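Local coordinates for periplasmic sugar-binding domain protein (Pseudomonas fluorescens Pf-5, PDB 3H75) that probably binds a carbohydrate in the periplasm as a solute-binding protein of two-domain architecture, at residues G145-A150 with H178-V183; R191-A196 with A220-R225. All blocks are in the same frame, centred on the assembly; numbering follows the deposited sequence.

Contact 1: residues G145-A150 with H178-V183; sequences GIELLA and HLRQLV. With SO4 (sulfate ion), chain C.
Two neighbouring parallel strands of a beta-alpha-beta unit meet here, 146-152 and the edge strand 177-184, with helix 158-173 between them in the chain. Ile-146 O takes the N-H of His-178 (2.8 Å), Leu-148 N gives to His-178 O, and Leu-148 O receives Arg-180 N almost along its C=O axis. The ladder then slips by one residue: Ala-150 N bonds to Gln-181 O (3.0 Å) rather than to the carbonyl of Arg-180, whose backbone turns helical (psi -33°). This beta bulge buries Gln-181 N without a partner. On one side of the sheet, CD1 of Leu-179 touches both Leu-148 CD2 (3.9 Å) and Ala-150 CB (3.8 Å), small and branched apolar groups suited to packing beneath helix 158-173, which supplies Leu-171 and Leu-167.

The face of Glu-147 and His-178 is mixed: Leu-149 packs on Leu-199 and Leu-200 of helix 189-202, while polar chains meet nearer the start of the strands, where Arg-180 joins them. Arg-180 bends at chi2 and chi3, bringing NH1 within 3.0 Å of Glu-147 OE1 in a salt bridge. Carboxylate and guanidinium stand nearly perpendicular (85°), so the oxygen is met from above its own plane yet lies in that of the arginine. A water links Glu-147 OE2 to His-178 ND1. Gly-145 CA lies 3.7 Å from His-178 CE1; a CB here would collide with the ring as it is placed. Farther out, a sulfate, probably from the crystallisation liquor, is shared with Arg-202; Arg-180 NH2 grips its O3 at 2.8 Å, while NH1 reaches O1 only weakly.

Contact 2: residues R191-A196 with A220-R225; sequences RAYRQA and AMQAAR
The phenol ring of Tyr-193 turns an edge, not a face, to the neighbouring helix: the backbone N of Ala-223 lies in the ring plane, 3.7 Å from CD1. The amide of Gln-222 approaches obliquely, its plane turned 44° from the ring and its NE2 3.9 Å from CE1. On the tyrosine's own helix, one face of the Arg-194 guanidinium rests over Tyr-193 CE2; on the other helix, Gln-222 CA lies against one face of the Arg-225 guanidinium. Tyr-193 reaches across because its CG is anti to the backbone N (chi1 167°), and its hydroxyl is hydrogen-bonded to Glu-226 OE1, one turn beyond Gln-222, which itself bonds weakly to the same carboxylate through NE2. An alanine at Tyr-193 would remove the ring and hydroxyl, and with them the packing on Ala-223 and Gln-222 and the bond to Glu-226, which would probably loosen the outer side of the helix pair.

Deeper in, alanines set the spacing. Ala-196 CB meets Ala-223 CB at 3.6 Å and Ala-220 CB at 3.8 Å, and such short side chains allow the axes to come within 7.7 Å. No hydrogen bond crosses between the two segments. The helices run the same way at 36°, with Phe-151 under Ala-196 and Phe-237 under Ala-220, as is typical of adjacent helices laid side by side on one face of the central sheet in an alpha/beta domain of the periplasmic-binding-protein type.

In the fold
Both contacts belong to the same alpha/beta domain, their centres 15 Å apart, and follow one another along the chain. Contact 1 joins two strands at the edge of the sheet; contact 2 joins helices 189-202 and 214-226, which are layered on that sheet. Strand 177-184 leads directly into helix 189-202, and the two sites touch where Val-183 CB packs on Gln-195 NE2, 3.7 Å away. Their chemistry differs accordingly. The strand pair is only partly buried, held by backbone hydrogen bonds and fringed by charged side chains. The helix pair is buried, its backbones already satisfied internally, so it relies on close apolar packing with polar groups kept to its outer side.

Contact 1: residues G145-A150 with H178-V183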
loop_
_atom_site.group_PDB
_atom_site.type_symbol
_atom_site.label_atom_id
_atom_site.label_comp_id
_atom_site.label_asym_id
_atom_site.label_seq_id
_atom_site.Cartn_x
_atom_site.Cartn_y
_atom_site.Cartn_z
ATOM N N GLY A 145 22.839 -20.575 -9.714
ATOM C CA GLY A 145 21.694 -19.706 -9.859
ATOM C C GLY A 145 21.311 -19.219 -8.478
ATOM O O GLY A 145 21.834 -19.703 -7.476
ATOM N N ILE A 146 20.420 -18.240 -8.422
ATOM C CA ILE A 146 19.936 -17.706 -7.157
ATOM C C ILE A 146 18.447 -18.018 -7.186
ATOM O O ILE A 146 17.678 -17.334 -7.860
ATOM C CB ILE A 146 20.137 -16.176 -7.067
ATOM C CG1 ILE A 146 21.631 -15.847 -7.042
ATOM C CG2 ILE A 146 19.454 -15.631 -5.813
ATOM C CD1 ILE A 146 21.933 -14.348 -7.073
ATOM N N GLU A 147 18.037 -19.053 -6.460
ATOM C CA GLU A 147 16.636 -19.444 -6.464
ATOM C C GLU A 147 15.767 -18.550 -5.601
ATOM O O GLU A 147 16.117 -18.204 -4.472
ATOM C CB GLU A 147 16.510 -20.921 -6.094
ATOM C CG GLU A 147 17.255 -21.779 -7.121
ATOM C CD GLU A 147 16.812 -23.224 -7.168
ATOM O OE1 GLU A 147 15.856 -23.592 -6.456
ATOM O OE2 GLU A 147 17.428 -23.996 -7.938
ATOM N N LEU A 148 14.624 -18.187 -6.173
ATOM C CA LEU A 148 13.666 -17.274 -5.566
ATOM C C LEU A 148 12.237 -17.795 -5.510
ATOM O O LEU A 148 11.781 -18.483 -6.422
ATOM C CB LEU A 148 13.666 -15.979 -6.383
ATOM C CG LEU A 148 12.517 -14.983 -6.203
ATOM C CD1 LEU A 148 12.746 -14.142 -4.961
ATOM C CD2 LEU A 148 12.447 -14.088 -7.441
ATOM N N LEU A 149 11.538 -17.452 -4.431
ATOM C CA LEU A 149 10.131 -17.795 -4.274
ATOM C C LEU A 149 9.439 -16.445 -4.158
ATOM O O LEU A 149 9.988 -15.518 -3.556
ATOM C CB LEU A 149 9.874 -18.602 -2.993
ATOM C CG LEU A 149 10.397 -20.040 -2.974
ATOM C CD1 LEU A 149 10.121 -20.670 -1.608
ATOM C CD2 LEU A 149 9.719 -20.856 -4.074
ATOM N N ALA A 150 8.255 -16.320 -4.743
ATOM C CA ALA A 150 7.518 -15.065 -4.661
ATOM C C ALA A 150 6.095 -15.289 -4.174
ATOM O O ALA A 150 5.406 -16.204 -4.624
ATOM C CB ALA A 150 7.502 -14.367 -6.014
ATOM N N HIS A 178 16.498 -17.268 -10.426
ATOM C CA HIS A 178 15.533 -18.214 -10.961
ATOM C C HIS A 178 14.283 -18.290 -10.104
ATOM O O HIS A 178 14.303 -18.866 -9.017
ATOM C CB HIS A 178 16.179 -19.594 -11.065
ATOM C CG HIS A 178 17.409 -19.611 -11.920
ATOM N ND1 HIS A 178 18.371 -20.595 -11.820
ATOM C CD2 HIS A 178 17.834 -18.765 -12.886
ATOM C CE1 HIS A 178 19.338 -20.349 -12.686
ATOM N NE2 HIS A 178 19.038 -19.245 -13.346
ATOM N N LEU A 179 13.203 -17.683 -10.585
ATOM C CA LEU A 179 11.935 -17.708 -9.869
ATOM C C LEU A 179 11.388 -19.119 -10.003
ATOM O O LEU A 179 10.930 -19.515 -11.079
ATOM C CB LEU A 179 10.958 -16.705 -10.489
ATOM C CG LEU A 179 9.519 -16.734 -9.973
ATOM C CD1 LEU A 179 9.476 -16.367 -8.506
ATOM C CD2 LEU A 179 8.684 -15.763 -10.787
ATOM N N ARG A 180 11.442 -19.886 -8.922
ATOM C CA ARG A 180 10.957 -21.257 -8.976
ATOM C C ARG A 180 9.439 -21.319 -8.960
ATOM O O ARG A 180 8.836 -22.199 -9.580
ATOM C CB ARG A 180 11.527 -22.077 -7.815
ATOM C CG ARG A 180 13.055 -22.149 -7.778
ATOM C CD ARG A 180 13.647 -22.467 -9.152
ATOM N NE ARG A 180 13.084 -23.671 -9.756
ATOM C CZ ARG A 180 13.452 -24.916 -9.463
ATOM N NH1 ARG A 180 14.395 -25.145 -8.560
ATOM N NH2 ARG A 180 12.882 -25.934 -10.090
ATOM N N GLN A 181 8.822 -20.378 -8.258
ATOM C CA GLN A 181 7.373 -20.342 -8.171
ATOM C C GLN A 181 6.873 -19.043 -7.570
ATOM O O GLN A 181 7.467 -18.508 -6.636
ATOM C CB GLN A 181 6.876 -21.495 -7.297
ATOM C CG GLN A 181 5.401 -21.785 -7.432
ATOM C CD GLN A 181 5.155 -23.147 -8.040
ATOM O OE1 GLN A 181 5.424 -24.173 -7.416
ATOM N NE2 GLN A 181 4.658 -23.166 -9.270
ATOM N N LEU A 182 5.782 -18.536 -8.130
ATOM C CA LEU A 182 5.136 -17.345 -7.610
ATOM C C LEU A 182 3.735 -17.819 -7.271
ATOM O O LEU A 182 3.037 -18.360 -8.127
ATOM C CB LEU A 182 5.079 -16.223 -8.654
ATOM C CG LEU A 182 4.324 -14.956 -8.212
ATOM C CD1 LEU A 182 4.867 -13.738 -8.945
ATOM C CD2 LEU A 182 2.832 -15.117 -8.478
ATOM N N VAL A 183 3.336 -17.658 -6.016
ATOM C CA VAL A 183 2.001 -18.066 -5.605
ATOM C C VAL A 183 1.235 -16.855 -5.105
ATOM O O VAL A 183 1.818 -15.815 -4.805
ATOM C CB VAL A 183 2.041 -19.142 -4.492
ATOM C CG1 VAL A 183 2.660 -20.420 -5.036
ATOM C CG2 VAL A 183 2.836 -18.641 -3.294
HETATM S S SO4 C . 14.496 -28.887 -9.322
HETATM O O1 SO4 C . 15.576 -27.930 -9.641
HETATM O O2 SO4 C . 14.048 -28.646 -7.934
HETATM O O3 SO4 C . 13.368 -28.699 -10.257
HETATM O O4 SO4 C . 15.013 -30.264 -9.450
HETATM O O HOH W 1 17.102 -23.072 -10.597
#

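Contact 2: residues R191-A196 with A220-R225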
loop_
_atom_site.group_PDB
_atom_site.type_symbol
_atom_site.label_atom_id
_atom_site.label_comp_id
_atom_site.label_asym_id
_atom_site.label_seq_id
_atom_site.Cartn_x
_atom_site.Cartn_y
_atom_site.Cartn_z
ATOM N N ARG A 191 -2.061 -18.286 5.107
ATOM C CA ARG A 191 -2.073 -18.919 3.789
ATOM C C ARG A 191 -0.646 -18.981 3.247
ATOM O O ARG A 191 -0.203 -20.019 2.759
ATOM C CB ARG A 191 -2.967 -18.141 2.817
ATOM C CG ARG A 191 -3.029 -18.740 1.415
ATOM C CD ARG A 191 -3.941 -17.921 0.513
ATOM N NE ARG A 191 -3.824 -18.283 -0.899
ATOM C CZ ARG A 191 -4.325 -19.389 -1.441
ATOM N NH1 ARG A 191 -4.988 -20.264 -0.695
ATOM N NH2 ARG A 191 -4.168 -19.617 -2.739
ATOM N N ALA A 192 0.074 -17.867 3.335
ATOM C CA ALA A 192 1.456 -17.826 2.862
ATOM C C ALA A 192 2.283 -18.805 3.682
ATOM O O ALA A 192 3.184 -19.464 3.161
ATOM C CB ALA A 192 2.019 -16.416 3.002
ATOM N N TYR A 193 1.972 -18.890 4.973
ATOM C CA TYR A 193 2.672 -19.797 5.875
ATOM C C TYR A 193 2.525 -21.231 5.374
ATOM O O TYR A 193 3.505 -21.971 5.297
ATOM C CB TYR A 193 2.092 -19.684 7.289
ATOM C CG TYR A 193 2.514 -20.794 8.232
ATOM C CD1 TYR A 193 3.838 -20.925 8.649
ATOM C CD2 TYR A 193 1.580 -21.710 8.714
ATOM C CE1 TYR A 193 4.222 -21.941 9.526
ATOM C CE2 TYR A 193 1.951 -22.727 9.588
ATOM C CZ TYR A 193 3.270 -22.837 9.990
ATOM O OH TYR A 193 3.631 -23.836 10.864
ATOM N N ARG A 194 1.297 -21.613 5.036
ATOM C CA ARG A 194 1.025 -22.959 4.549
ATOM C C ARG A 194 1.716 -23.218 3.217
ATOM O O ARG A 194 2.293 -24.284 3.005
ATOM C CB ARG A 194 -0.484 -23.180 4.410
ATOM C CG ARG A 194 -1.238 -23.197 5.733
ATOM C CD ARG A 194 -0.711 -24.286 6.655
ATOM N NE ARG A 194 -1.418 -24.314 7.932
ATOM C CZ ARG A 194 -1.082 -25.099 8.952
ATOM N NH1 ARG A 194 -0.046 -25.923 8.844
ATOM N NH2 ARG A 194 -1.777 -25.057 10.081
ATOM N N GLN A 195 1.660 -22.238 2.321
ATOM C CA GLN A 195 2.296 -22.376 1.019
ATOM C C GLN A 195 3.813 -22.490 1.170
ATOM O O GLN A 195 4.452 -23.287 0.477
ATOM C CB GLN A 195 1.939 -21.176 0.130
ATOM C CG GLN A 195 0.449 -21.062 -0.193
ATOM C CD GLN A 195 0.087 -19.754 -0.887
ATOM O OE1 GLN A 195 0.447 -18.671 -0.422
ATOM N NE2 GLN A 195 -0.639 -19.848 -1.995
ATOM N N ALA A 196 4.381 -21.703 2.083
ATOM C CA ALA A 196 5.822 -21.705 2.323
ATOM C C ALA A 196 6.315 -23.032 2.884
ATOM O O ALA A 196 7.408 -23.484 2.550
ATOM C CB ALA A 196 6.207 -20.564 3.267
ATOM N N ALA A 220 5.810 -16.749 5.796
ATOM C CA ALA A 220 6.837 -17.553 5.144
ATOM C C ALA A 220 8.058 -17.699 6.041
ATOM O O ALA A 220 8.729 -18.728 6.025
ATOM C CB ALA A 220 7.237 -16.919 3.807
HETATM N N MSE A 221 8.347 -16.662 6.818
HETATM C CA MSE A 221 9.489 -16.692 7.721
HETATM C C MSE A 221 9.318 -17.745 8.807
HETATM O O MSE A 221 10.285 -18.393 9.202
HETATM C CB MSE A 221 9.699 -15.315 8.349
HETATM C CG MSE A 221 10.384 -14.328 7.410
HETATM SE SE MSE A 221 10.239 -12.490 7.987
HETATM C CE MSE A 221 11.361 -12.565 9.570
ATOM N N GLN A 222 8.092 -17.920 9.286
ATOM C CA GLN A 222 7.844 -18.922 10.317
ATOM C C GLN A 222 8.066 -20.308 9.728
ATOM O O GLN A 222 8.694 -21.161 10.353
ATOM C CB GLN A 222 6.417 -18.818 10.853
ATOM C CG GLN A 222 6.191 -19.661 12.102
ATOM C CD GLN A 222 4.813 -19.471 12.697
ATOM O OE1 GLN A 222 4.291 -18.357 12.731
ATOM N NE2 GLN A 222 4.221 -20.556 13.187
ATOM N N ALA A 223 7.551 -20.529 8.523
ATOM C CA ALA A 223 7.718 -21.817 7.861
ATOM C C ALA A 223 9.216 -22.078 7.690
ATOM O O ALA A 223 9.692 -23.200 7.864
ATOM C CB ALA A 223 7.021 -21.805 6.504
ATOM N N ALA A 224 9.956 -21.026 7.359
ATOM C CA ALA A 224 11.397 -21.132 7.166
ATOM C C ALA A 224 12.117 -21.557 8.448
ATOM O O ALA A 224 12.974 -22.443 8.420
ATOM C CB ALA A 224 11.952 -19.796 6.669
ATOM N N ARG A 225 11.775 -20.924 9.567
ATOM C CA ARG A 225 12.405 -21.258 10.842
ATOM C C ARG A 225 12.162 -22.722 11.203
ATOM O O ARG A 225 13.050 -23.404 11.716
ATOM C CB ARG A 225 11.868 -20.360 11.966
ATOM C CG ARG A 225 12.303 -18.903 11.881
ATOM C CD ARG A 225 11.984 -18.154 13.174
ATOM N NE ARG A 225 10.550 -18.099 13.453
ATOM C CZ ARG A 225 9.716 -17.207 12.927
ATOM N NH1 ARG A 225 10.171 -16.281 12.093
ATOM N NH2 ARG A 225 8.426 -17.243 13.230
#